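Hypothetical protein Cgl1923 (Corynebacterium glutamicum ATCC 13032, PDB 2P90) is of unknown function but belongs to the PAC2 family, whose members include proteasome assembly chaperones, and forms an assembly of three subunits. Local coordinates at residues H94-R97 with P103-M106; L114-F119 with S180-K185; L126-G131 with K190-S195; V132-C137 with G157-R162; T151-H156 with T214-Q219. All coordinates share one frame; numbering follows the deposited sequence.

Interaction 1 comes first along the chain and closes a short hairpin turn within the mixed sheet; it closes before any of the other four opens. Interactions 2 and 3 open at the start and end of helix 116-129 and close on helix 179-189 and on the link to strand 194-202, so their spans cross. Interaction 4, between the start of strand 134-143 and the loop after strand 153-157, falls wholly within both spans. Interaction 5 ties that same edge strand, 153-157, to helix 211-225 and crosses interactions 2, 3 and 4. L105 of interaction 1 packs on F130 and V132, while N158 of interaction 4 binds the backbone of K192 and V194 in interaction 3.

Interaction 1. Residues H94-R97 with P103-M106; sequences HVVR and PFLM
V96 and F104 oppose each other in an antiparallel beta hairpin made of strands 92-97 and 103-108, with both side chains on the same face of the sheet. F104 CG stands between its backbone N and carbonyl carbon (chi1 63°), which tips the ring toward the partner strand. V96 CB lies over one face of that ring, displaced toward its rim and 3.9 Å from the F104 centroid, in a CH-pi contact. The V96 branches diverge: CG1 meets F104 CZ at 3.6 Å, whereas CG2 turns along the hairpin to M106 CB at 4.1 Å. Helix 41-52 covers this face, its L49 packing on both F104 and M106.

The other face carries V95, R97, P103 and L105. R97 runs out in an extended chain and lays its guanidinium across the proline ring, with P103 CB 3.7 Å above the guanidinium plane. The group is fixed there by NH1 binding S19 O, and by a weak bond from NH2 to N101 O in the turn. V95 CG2 reaches diagonally to P103 CB at 4.1 Å.

Four backbone bonds join H94 with M106 and V96 with F104. The one from V96 N to F104 O is almost straight (2.7 Å, 178°). Next to the companion bond, from F104 N to V96 O, P103 CA also approaches V96 O at 3.3 Å in a CA-H...O contact.

Interaction 2. Residues L114-F119 with S180-K185; sequences LRWGDF and SLMLEK
The indole of W116 meets the M182 methyl at its edge, M182 CE lying near the ring plane, while Y69 of the second subunit stacks on the ring. The benzo side of the indole makes the contact, with W116 CE3 4.1 Å from M182 CE; at the pyrrole side, NE1 is engaged by P112 O. This is helix-to-helix packing at the first turn of helix 116-129, against the first turn of helix 179-189.

M182 leaves its helix as a straight arm, with chi1 and chi2 both near 180°, and this reach brings its sulfur to the main chain: M182 SD is 3.5 Å from W116 C and 3.7 Å from G117 N. The arm bends only at the last torsion (chi3 -68°), which turns the methyl toward the tryptophan side chain, M182 CE lying 3.8 Å from W116 CB. The two side chains are set at a slant to one another, and the segments meet by van der Waals contact of the methionine end with the W116 side chain and the W116-G117 backbone. Further along, L183 continues the helix pairing onto S120, V123 and V124.

The turn also forms part of the subunit interface, where D64 of the second subunit accepts bonds from the backbone amides of G117 and D118 in the first helical turn. R115, at the N-cap position, holds D118 in a salt bridge within the turn, from R115 NH1 to D118 OD2.

Interaction 3. Residues L126-G131 with K190-S195; sequences LVEKFG and KGKNVS
E128 and K192 form a salt bridge from the last turn of helix 116-129 to the link after helix 179-189; both helices end in a Schellman motif, at G131 and G191. The bond runs from K192 NZ to E128 OE2 at 2.5 Å, so short that the exact spacing should be read with caution. A single carboxylate oxygen does the touching, and K192 CE comes along with it, 3.1 Å from E128 OE2.

The two side chains meet at about a right angle. K192 is kinked at chi2 (83°) and chi3 (123°), bends that carry its ammonium group across to the helix, while E128 is itself bent at chi2. A second lysine adds opposite charge nearby, although K190 NZ stays 4.8 Å from E128 OE1 and does not pair with it.

Below the ionic pair the packing is sparse: V127 CG2 lies 4.4 Å from K192 CE. L187 of helix 179-189 packs on both V127 and K192. N158 holds the middle of 190-195, binding K192 O and V194 N.

Helix 116-129 ends with G131 at positive phi as the C-prime residue, G131 N binding E128 O at 3.0 Å.

Interaction 4. Residues V132-C137 with G157-R162; sequences VENTIC and GNSTDR
N134 and S159 make the close part of this contact, which joins the beginning of strand 134-143, in the mixed sheet, to the loop and 3-10 turn that follow edge strand 153-157. With CG anti to the backbone N (chi1 -174°), the N134 amide extends across to the loop, and ND2 donates to S159 OG at 2.5 Å. The bond is bent (142°), and the hydroxyl lies tilted out of the amide plane. S195 OG binds the same hydroxyl, which is thus gripped from the neighbouring strand as well.

The outer part, between E133 and R162, is less well defined. As modelled, the two side chains approach from opposite directions with carboxylate and guanidinium nearly coplanar, but E133 OE1 comes implausibly close to R162 NH1, which leaves their placement doubtful. R162 NH2 gives only a weak bond to E133 OE2, 3.3 Å long. One face of the guanidinium lies over N134, with N134 CG 4.0 Å above its plane.

Two waters meet at N134 OD1. One leads on to R162 NH1 by a weak bond; the other donates to N134 OD1 at 3.0 Å and to S159 O at 2.8 Å.

Interaction 5. Residues T151-H156 with T214-Q219; sequences TVVTAH and TLKLLQ
K216 curls around the main chain of T151 by a run of bends in its side chain. CG starts anti to the backbone N (chi1 -164°), and turns at chi2 (53°), chi3 and chi4 (-86°) then wrap the aliphatic part about the T151 carbonyl. As a result K216 CG lies 3.3 Å from T151 O and K216 CD 3.4 Å from the same oxygen. The ammonium group arrives last: K216 NZ gives T151 O only a weak hydrogen bond of 3.4 Å. Its stronger partner is D165 OD2, in a salt bridge that draws the lysine tip toward the loop after strand 153-157.

Methyl groups hold the base of the lysine. The T151 and K216 side chains run alongside in opposite senses, T151 CG2 3.9 Å from K216 CB. V153 offers the branch that sits beside its backbone N, and V153 CG2 meets K216 CG at 3.5 Å, the two side chains slanting across one another. The same methylene carbon is therefore pressed by a carbonyl oxygen and by a methyl.

The contact joins the start of the outermost strand of the mixed sheet in this chain, and the residue leading into it, to a helix packed against them. Farther down the edge strand, A155 O accepts a bond from N81 of the second subunit. Strand 194-202, next in the sheet, contributes V199, which touches T151, V153 and L217 and so shares the interface. T214 and L218 pack instead on helices 41-52 and 232-250, which places helix 211-225 between the sheet edge and those two helices.

Interaction 1. Residues H94-R97 with P103-M106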
# COMPACT_ATOMS: atom_id res chain seq x y z
N HIS B 94 -3.68 26.81 2.69
CA HIS B 94 -3.64 27.95 3.64
C HIS B 94 -3.28 29.23 2.94
O HIS B 94 -2.55 29.20 1.93
CB HIS B 94 -2.59 27.77 4.73
CG HIS B 94 -2.84 26.57 5.59
ND1 HIS B 94 -2.36 25.32 5.28
CD2 HIS B 94 -3.52 26.45 6.75
CE1 HIS B 94 -2.73 24.47 6.21
NE2 HIS B 94 -3.44 25.13 7.12
N VAL B 95 -3.81 30.34 3.48
CA VAL B 95 -3.26 31.67 3.18
C VAL B 95 -2.24 31.98 4.27
O VAL B 95 -2.54 31.89 5.46
CB VAL B 95 -4.34 32.81 3.00
CG1 VAL B 95 -5.33 32.88 4.14
CG2 VAL B 95 -3.63 34.19 2.76
N VAL B 96 -1.01 32.26 3.86
CA VAL B 96 0.07 32.57 4.81
C VAL B 96 0.58 34.01 4.54
O VAL B 96 0.68 34.43 3.39
CB VAL B 96 1.25 31.52 4.75
CG1 VAL B 96 2.28 31.76 5.89
CG2 VAL B 96 0.72 30.04 4.76
N ARG B 97 0.90 34.75 5.59
CA ARG B 97 1.46 36.09 5.37
C ARG B 97 2.90 36.22 5.86
O ARG B 97 3.21 35.87 7.01
CB ARG B 97 0.52 37.16 5.97
CG ARG B 97 -0.72 37.34 5.10
CD ARG B 97 -1.85 38.02 5.83
NE ARG B 97 -3.13 37.88 5.13
CZ ARG B 97 -3.53 38.60 4.07
NH1 ARG B 97 -4.72 38.38 3.55
NH2 ARG B 97 -2.74 39.52 3.52
N PRO B 103 0.50 38.20 1.31
CA PRO B 103 -0.08 36.86 1.27
C PRO B 103 0.57 35.91 0.26
O PRO B 103 0.94 36.32 -0.83
CB PRO B 103 -1.55 37.11 0.87
CG PRO B 103 -1.52 38.43 0.09
CD PRO B 103 -0.38 39.22 0.69
N PHE B 104 0.72 34.65 0.66
CA PHE B 104 0.92 33.58 -0.30
C PHE B 104 0.13 32.34 0.11
O PHE B 104 -0.42 32.25 1.23
CB PHE B 104 2.40 33.25 -0.51
CG PHE B 104 3.10 32.73 0.73
CD1 PHE B 104 3.35 31.37 0.88
CD2 PHE B 104 3.52 33.62 1.73
CE1 PHE B 104 4.02 30.89 2.01
CE2 PHE B 104 4.18 33.17 2.87
CZ PHE B 104 4.44 31.79 3.01
N LEU B 105 0.08 31.39 -0.81
CA LEU B 105 -0.69 30.19 -0.62
C LEU B 105 0.20 28.96 -0.42
O LEU B 105 1.23 28.77 -1.09
CB LEU B 105 -1.63 30.00 -1.81
CG LEU B 105 -3.05 30.47 -1.63
CD1 LEU B 105 -3.20 31.80 -0.92
CD2 LEU B 105 -3.81 30.45 -2.97
N MET B 106 -0.22 28.12 0.49
CA MET B 106 0.47 26.88 0.74
C MET B 106 -0.50 25.67 0.76
O MET B 106 -1.52 25.65 1.46
CB MET B 106 1.30 27.01 2.03
CG MET B 106 2.09 25.76 2.35
SD MET B 106 3.49 26.03 3.46
CE MET B 106 4.73 25.65 2.30

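Interaction 2. Residues L114-F119 with S180-K185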
# COMPACT_ATOMS: atom_id res chain seq x y z
N LEU B 114 -4.20 8.09 -3.12
CA LEU B 114 -5.26 7.75 -4.05
C LEU B 114 -5.73 8.94 -4.88
O LEU B 114 -5.54 10.12 -4.49
CB LEU B 114 -6.47 7.16 -3.26
CG LEU B 114 -6.19 6.16 -2.11
CD1 LEU B 114 -7.43 5.85 -1.34
CD2 LEU B 114 -5.50 4.85 -2.57
N ARG B 115 -6.39 8.62 -6.00
CA ARG B 115 -7.11 9.61 -6.80
C ARG B 115 -6.25 10.81 -7.30
O ARG B 115 -6.72 11.98 -7.23
CB ARG B 115 -8.30 10.17 -6.01
CG ARG B 115 -9.41 9.17 -5.66
CD ARG B 115 -10.77 9.87 -5.84
NE ARG B 115 -11.76 8.84 -5.90
CZ ARG B 115 -12.42 8.44 -6.97
NH1 ARG B 115 -12.36 9.02 -8.14
NH2 ARG B 115 -13.18 7.39 -6.81
N TRP B 116 -5.04 10.53 -7.81
CA TRP B 116 -4.18 11.60 -8.32
C TRP B 116 -4.85 12.49 -9.42
O TRP B 116 -4.63 13.70 -9.43
CB TRP B 116 -2.85 11.04 -8.79
CG TRP B 116 -1.90 10.64 -7.67
CD1 TRP B 116 -2.13 10.64 -6.29
CD2 TRP B 116 -0.57 10.16 -7.85
NE1 TRP B 116 -1.02 10.18 -5.62
CE2 TRP B 116 -0.05 9.88 -6.55
CE3 TRP B 116 0.22 9.92 -8.97
CZ2 TRP B 116 1.24 9.39 -6.36
CZ3 TRP B 116 1.51 9.40 -8.77
CH2 TRP B 116 2.00 9.15 -7.49
N GLY B 117 -5.68 11.89 -10.29
CA GLY B 117 -6.48 12.59 -11.29
C GLY B 117 -7.46 13.58 -10.70
O GLY B 117 -7.39 14.76 -11.00
N ASP B 118 -8.38 13.12 -9.85
CA ASP B 118 -9.30 14.04 -9.18
C ASP B 118 -8.57 15.06 -8.32
O ASP B 118 -8.98 16.21 -8.25
CB ASP B 118 -10.33 13.29 -8.33
CG ASP B 118 -11.22 12.33 -9.15
OD1 ASP B 118 -11.38 12.52 -10.37
OD2 ASP B 118 -11.76 11.36 -8.57
N PHE B 119 -7.48 14.64 -7.68
CA PHE B 119 -6.70 15.53 -6.80
C PHE B 119 -6.02 16.66 -7.56
O PHE B 119 -6.11 17.83 -7.16
CB PHE B 119 -5.66 14.73 -5.99
CG PHE B 119 -4.78 15.59 -5.15
CD1 PHE B 119 -5.28 16.22 -4.01
CD2 PHE B 119 -3.43 15.80 -5.51
CE1 PHE B 119 -4.46 17.05 -3.23
CE2 PHE B 119 -2.62 16.64 -4.75
CZ PHE B 119 -3.12 17.26 -3.61
N SER B 180 2.39 15.50 -7.03
CA SER B 180 2.82 16.84 -7.44
C SER B 180 3.33 16.93 -8.90
O SER B 180 3.09 17.95 -9.55
CB SER B 180 3.85 17.40 -6.47
OG SER B 180 5.00 16.58 -6.47
N LEU B 181 4.04 15.91 -9.39
CA LEU B 181 4.49 15.85 -10.79
C LEU B 181 3.29 15.79 -11.75
O LEU B 181 3.26 16.52 -12.76
CB LEU B 181 5.44 14.68 -11.03
CG LEU B 181 6.84 14.90 -10.43
CD1 LEU B 181 7.59 13.61 -10.28
CD2 LEU B 181 7.66 15.90 -11.28
N MET B 182 2.28 14.99 -11.41
CA MET B 182 1.03 14.96 -12.17
C MET B 182 0.41 16.36 -12.19
O MET B 182 -0.09 16.82 -13.21
CB MET B 182 0.02 13.94 -11.59
CG MET B 182 -1.25 13.79 -12.48
SD MET B 182 -2.54 12.56 -12.10
CE MET B 182 -1.64 11.06 -12.43
N LEU B 183 0.42 17.03 -11.04
CA LEU B 183 -0.21 18.34 -10.95
C LEU B 183 0.56 19.36 -11.82
O LEU B 183 -0.05 20.19 -12.52
CB LEU B 183 -0.29 18.79 -9.50
CG LEU B 183 -0.55 20.26 -9.19
CD1 LEU B 183 -1.93 20.71 -9.68
CD2 LEU B 183 -0.33 20.58 -7.67
N GLU B 184 1.89 19.24 -11.79
CA GLU B 184 2.78 20.06 -12.62
C GLU B 184 2.43 19.89 -14.08
O GLU B 184 2.19 20.88 -14.75
CB GLU B 184 4.26 19.70 -12.43
CG GLU B 184 4.84 20.18 -11.14
CD GLU B 184 6.34 20.13 -11.18
OE1 GLU B 184 6.91 20.81 -12.08
OE2 GLU B 184 6.94 19.46 -10.32
N LYS B 185 2.39 18.65 -14.56
CA LYS B 185 2.04 18.38 -15.94
C LYS B 185 0.67 18.94 -16.34
O LYS B 185 0.51 19.44 -17.44
CB LYS B 185 2.15 16.89 -16.27
CG LYS B 185 2.55 16.66 -17.73
CD LYS B 185 2.47 15.20 -18.13
CE LYS B 185 2.40 15.07 -19.65
NZ LYS B 185 1.25 15.84 -20.24

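Interaction 3. Residues L126-G131 with K190-S195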
# COMPACT_ATOMS: atom_id res chain seq x y z
N LEU B 126 -8.64 25.15 -7.64
CA LEU B 126 -8.35 26.04 -6.53
C LEU B 126 -7.40 27.17 -6.95
O LEU B 126 -7.60 28.31 -6.52
CB LEU B 126 -7.83 25.29 -5.29
CG LEU B 126 -8.86 24.49 -4.49
CD1 LEU B 126 -8.17 23.55 -3.50
CD2 LEU B 126 -9.85 25.40 -3.79
N VAL B 127 -6.40 26.86 -7.80
CA VAL B 127 -5.53 27.90 -8.30
C VAL B 127 -6.27 28.94 -9.17
O VAL B 127 -5.97 30.15 -9.08
CB VAL B 127 -4.18 27.42 -8.97
CG1 VAL B 127 -3.73 26.06 -8.49
CG2 VAL B 127 -4.16 27.58 -10.50
N GLU B 128 -7.22 28.46 -9.98
CA GLU B 128 -8.11 29.36 -10.69
C GLU B 128 -8.98 30.17 -9.74
O GLU B 128 -9.01 31.41 -9.82
CB GLU B 128 -8.96 28.62 -11.73
CG GLU B 128 -8.34 28.72 -13.13
CD GLU B 128 -8.31 27.37 -13.85
OE1 GLU B 128 -9.19 26.51 -13.57
OE2 GLU B 128 -7.41 27.18 -14.70
N LYS B 129 -9.65 29.46 -8.83
CA LYS B 129 -10.49 30.09 -7.84
C LYS B 129 -9.77 31.28 -7.17
O LYS B 129 -10.35 32.32 -6.96
CB LYS B 129 -10.92 29.05 -6.80
CG LYS B 129 -12.11 29.44 -5.92
CD LYS B 129 -13.40 29.39 -6.72
CE LYS B 129 -14.54 30.17 -6.04
NZ LYS B 129 -14.59 31.66 -6.27
N PHE B 130 -8.50 31.11 -6.86
CA PHE B 130 -7.80 32.11 -6.06
C PHE B 130 -6.88 33.03 -6.86
O PHE B 130 -6.15 33.84 -6.29
CB PHE B 130 -7.11 31.47 -4.86
CG PHE B 130 -8.07 31.09 -3.78
CD1 PHE B 130 -8.43 32.01 -2.79
CD2 PHE B 130 -8.67 29.83 -3.78
CE1 PHE B 130 -9.32 31.68 -1.80
CE2 PHE B 130 -9.58 29.49 -2.82
CZ PHE B 130 -9.91 30.40 -1.82
N GLY B 131 -6.99 32.94 -8.19
CA GLY B 131 -6.19 33.72 -9.12
C GLY B 131 -4.70 33.61 -8.85
O GLY B 131 -3.99 34.61 -8.90
N LYS B 190 -2.46 23.04 -19.14
CA LYS B 190 -3.53 24.02 -19.12
C LYS B 190 -3.05 25.46 -19.41
O LYS B 190 -3.84 26.40 -19.32
CB LYS B 190 -4.30 23.97 -17.80
CG LYS B 190 -5.52 23.05 -17.80
CD LYS B 190 -5.96 22.74 -16.38
CE LYS B 190 -7.16 21.80 -16.34
NZ LYS B 190 -8.45 22.52 -16.11
N GLY B 191 -1.76 25.60 -19.73
CA GLY B 191 -1.14 26.91 -20.04
C GLY B 191 -0.63 27.74 -18.87
O GLY B 191 -0.39 28.93 -19.01
N LYS B 192 -0.45 27.11 -17.70
CA LYS B 192 -0.16 27.84 -16.46
C LYS B 192 1.31 27.92 -16.08
O LYS B 192 2.12 27.09 -16.52
CB LYS B 192 -0.87 27.16 -15.28
CG LYS B 192 -2.15 27.81 -14.84
CD LYS B 192 -3.28 27.34 -15.70
CE LYS B 192 -4.34 26.75 -14.83
NZ LYS B 192 -5.40 26.19 -15.71
N ASN B 193 1.64 28.89 -15.22
CA ASN B 193 2.98 29.01 -14.65
C ASN B 193 3.23 27.97 -13.54
O ASN B 193 2.52 27.98 -12.52
CB ASN B 193 3.21 30.43 -14.10
CG ASN B 193 3.28 31.51 -15.20
OD1 ASN B 193 3.72 31.25 -16.34
ND2 ASN B 193 2.84 32.72 -14.86
N VAL B 194 4.22 27.09 -13.74
CA VAL B 194 4.56 26.08 -12.73
C VAL B 194 6.04 25.63 -12.75
O VAL B 194 6.61 25.39 -13.81
CB VAL B 194 3.60 24.81 -12.81
CG1 VAL B 194 3.68 24.11 -14.18
CG2 VAL B 194 3.90 23.83 -11.69
N SER B 195 6.63 25.51 -11.56
CA SER B 195 7.99 24.98 -11.38
C SER B 195 8.07 24.01 -10.20
O SER B 195 7.23 24.06 -9.25
CB SER B 195 9.01 26.12 -11.19
OG SER B 195 9.03 26.95 -12.35

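Interaction 4. Residues V132-C137 with G157-R162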
# COMPACT_ATOMS: atom_id res chain seq x y z
N VAL B 132 -4.24 32.40 -8.53
CA VAL B 132 -2.81 32.10 -8.34
C VAL B 132 -2.12 32.35 -9.67
O VAL B 132 -2.67 32.00 -10.72
CB VAL B 132 -2.61 30.60 -7.89
CG1 VAL B 132 -1.14 30.11 -7.99
CG2 VAL B 132 -3.13 30.42 -6.51
N GLU B 133 -0.92 32.92 -9.62
CA GLU B 133 -0.19 33.25 -10.84
C GLU B 133 1.03 32.37 -11.12
O GLU B 133 1.53 32.36 -12.23
CB GLU B 133 0.16 34.76 -10.89
CG GLU B 133 1.52 35.15 -10.29
CD GLU B 133 2.70 34.99 -11.28
OE1 GLU B 133 3.82 34.65 -10.78
OE2 GLU B 133 2.51 35.18 -12.53
N ASN B 134 1.49 31.62 -10.12
CA ASN B 134 2.60 30.68 -10.29
C ASN B 134 2.57 29.60 -9.21
O ASN B 134 2.27 29.86 -8.04
CB ASN B 134 3.97 31.41 -10.27
CG ASN B 134 5.16 30.48 -10.58
OD1 ASN B 134 6.18 30.54 -9.93
ND2 ASN B 134 5.02 29.64 -11.58
N THR B 135 2.93 28.39 -9.59
CA THR B 135 2.94 27.29 -8.63
C THR B 135 4.33 26.68 -8.51
O THR B 135 4.97 26.37 -9.50
CB THR B 135 1.87 26.18 -8.98
OG1 THR B 135 0.56 26.77 -8.97
CG2 THR B 135 1.94 25.01 -7.96
N ILE B 136 4.74 26.49 -7.26
CA ILE B 136 6.01 25.90 -6.94
C ILE B 136 5.89 24.67 -6.05
O ILE B 136 5.48 24.80 -4.90
CB ILE B 136 6.96 26.90 -6.21
CG1 ILE B 136 7.05 28.24 -6.98
CG2 ILE B 136 8.34 26.21 -5.98
CD1 ILE B 136 8.06 29.26 -6.37
N CYS B 137 6.29 23.53 -6.59
CA CYS B 137 6.35 22.26 -5.87
C CYS B 137 7.73 21.95 -5.32
O CYS B 137 8.73 22.15 -5.99
CB CYS B 137 5.92 21.14 -6.81
SG CYS B 137 4.23 21.33 -7.43
N GLY B 157 10.23 23.20 -15.03
CA GLY B 157 8.99 23.92 -15.22
C GLY B 157 9.13 25.05 -16.25
O GLY B 157 10.06 25.05 -17.06
N ASN B 158 8.19 25.99 -16.20
CA ASN B 158 8.09 27.06 -17.19
C ASN B 158 8.18 28.46 -16.55
O ASN B 158 7.96 29.46 -17.23
CB ASN B 158 6.80 26.89 -18.03
CG ASN B 158 5.52 27.10 -17.22
OD1 ASN B 158 5.54 27.66 -16.11
ND2 ASN B 158 4.38 26.64 -17.76
N SER B 159 8.50 28.50 -15.26
CA SER B 159 8.68 29.75 -14.52
C SER B 159 9.97 29.67 -13.67
O SER B 159 10.12 30.35 -12.64
CB SER B 159 7.46 30.04 -13.65
OG SER B 159 7.15 28.94 -12.78
N THR B 160 10.88 28.83 -14.13
CA THR B 160 12.16 28.57 -13.48
C THR B 160 13.08 29.80 -13.51
O THR B 160 13.95 29.97 -12.65
CB THR B 160 12.84 27.36 -14.16
OG1 THR B 160 14.17 27.21 -13.64
CG2 THR B 160 12.96 27.55 -15.69
N ASP B 161 12.87 30.66 -14.52
CA ASP B 161 13.60 31.91 -14.71
C ASP B 161 13.60 32.78 -13.46
O ASP B 161 14.55 33.49 -13.22
CB ASP B 161 12.96 32.68 -15.88
CG ASP B 161 11.45 32.36 -16.04
OD1 ASP B 161 11.10 31.42 -16.81
OD2 ASP B 161 10.62 33.02 -15.37
N ARG B 162 12.55 32.68 -12.65
CA ARG B 162 12.42 33.50 -11.44
C ARG B 162 13.34 33.06 -10.30
O ARG B 162 13.37 33.70 -9.25
CB ARG B 162 10.97 33.49 -10.94
CG ARG B 162 9.95 33.55 -12.05
CD ARG B 162 8.57 33.54 -11.49
NE ARG B 162 7.58 33.68 -12.55
CZ ARG B 162 6.34 34.07 -12.35
NH1 ARG B 162 5.93 34.37 -11.12
NH2 ARG B 162 5.49 34.17 -13.36
O HOH W 1 9.11 29.82 -10.05
O HOH W 2 6.31 33.04 -8.26

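Interaction 5. Residues T151-H156 with T214-Q219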
# COMPACT_ATOMS: atom_id res chain seq x y z
N THR B 151 24.33 23.95 -0.13
CA THR B 151 23.18 23.17 -0.62
C THR B 151 22.61 23.72 -1.94
O THR B 151 22.20 24.88 -2.05
CB THR B 151 22.07 23.03 0.45
OG1 THR B 151 22.58 22.29 1.57
CG2 THR B 151 20.88 22.26 -0.10
N VAL B 152 22.59 22.86 -2.95
CA VAL B 152 22.10 23.23 -4.25
C VAL B 152 20.60 22.92 -4.45
O VAL B 152 20.07 21.96 -3.86
CB VAL B 152 22.94 22.53 -5.33
CG1 VAL B 152 22.23 22.56 -6.68
CG2 VAL B 152 24.32 23.17 -5.39
N VAL B 153 19.95 23.75 -5.25
CA VAL B 153 18.58 23.55 -5.69
C VAL B 153 18.54 23.58 -7.23
O VAL B 153 19.05 24.51 -7.87
CB VAL B 153 17.63 24.63 -5.09
CG1 VAL B 153 16.30 24.72 -5.88
CG2 VAL B 153 17.33 24.30 -3.67
N THR B 154 17.94 22.56 -7.82
CA THR B 154 17.70 22.57 -9.27
C THR B 154 16.21 22.79 -9.56
O THR B 154 15.37 22.54 -8.70
CB THR B 154 18.23 21.29 -9.95
OG1 THR B 154 17.72 20.16 -9.28
CG2 THR B 154 19.75 21.23 -9.88
N ALA B 155 15.89 23.28 -10.75
CA ALA B 155 14.52 23.62 -11.08
C ALA B 155 14.09 23.04 -12.43
O ALA B 155 14.94 22.83 -13.33
CB ALA B 155 14.27 25.14 -11.02
N HIS B 156 12.78 22.72 -12.52
CA HIS B 156 12.12 22.38 -13.77
C HIS B 156 10.76 23.05 -13.83
O HIS B 156 10.21 23.44 -12.81
CB HIS B 156 12.04 20.87 -13.99
CG HIS B 156 11.29 20.12 -12.93
ND1 HIS B 156 9.92 20.14 -12.82
CD2 HIS B 156 11.74 19.32 -11.93
CE1 HIS B 156 9.55 19.39 -11.79
NE2 HIS B 156 10.64 18.90 -11.22
N THR B 214 16.17 22.62 4.11
CA THR B 214 14.95 23.36 4.40
C THR B 214 15.19 24.83 4.10
O THR B 214 14.48 25.42 3.28
CB THR B 214 14.53 23.17 5.86
OG1 THR B 214 14.53 21.76 6.16
CG2 THR B 214 13.15 23.80 6.17
N LEU B 215 16.23 25.38 4.73
CA LEU B 215 16.70 26.77 4.51
C LEU B 215 16.84 27.11 3.04
O LEU B 215 16.29 28.11 2.56
CB LEU B 215 18.04 26.99 5.24
CG LEU B 215 18.61 28.41 5.37
CD1 LEU B 215 17.65 29.42 6.06
CD2 LEU B 215 19.92 28.38 6.14
N LYS B 216 17.57 26.27 2.32
CA LYS B 216 17.73 26.46 0.89
C LYS B 216 16.38 26.49 0.15
O LYS B 216 16.16 27.40 -0.66
CB LYS B 216 18.67 25.39 0.30
CG LYS B 216 19.20 25.74 -1.09
CD LYS B 216 19.84 27.14 -1.11
CE LYS B 216 19.61 27.84 -2.46
NZ LYS B 216 20.64 27.49 -3.47
N LEU B 217 15.49 25.52 0.41
CA LEU B 217 14.16 25.54 -0.24
C LEU B 217 13.42 26.84 0.09
O LEU B 217 12.84 27.46 -0.79
CB LEU B 217 13.29 24.33 0.14
CG LEU B 217 13.55 22.96 -0.48
CD1 LEU B 217 12.70 21.92 0.26
CD2 LEU B 217 13.29 22.91 -1.99
N LEU B 218 13.46 27.25 1.35
CA LEU B 218 12.73 28.43 1.76
C LEU B 218 13.29 29.73 1.12
O LEU B 218 12.52 30.57 0.64
CB LEU B 218 12.66 28.51 3.29
CG LEU B 218 11.75 27.50 4.00
CD1 LEU B 218 11.70 27.76 5.49
CD2 LEU B 218 10.32 27.55 3.41
N GLN B 219 14.62 29.87 1.09
CA GLN B 219 15.20 31.05 0.46
C GLN B 219 15.00 31.05 -1.07
O GLN B 219 14.88 32.11 -1.67
CB GLN B 219 16.65 31.36 0.95
CG GLN B 219 17.76 30.37 0.63
CD GLN B 219 18.95 30.44 1.64
OE1 GLN B 219 19.00 31.28 2.55
NE2 GLN B 219 19.91 29.52 1.47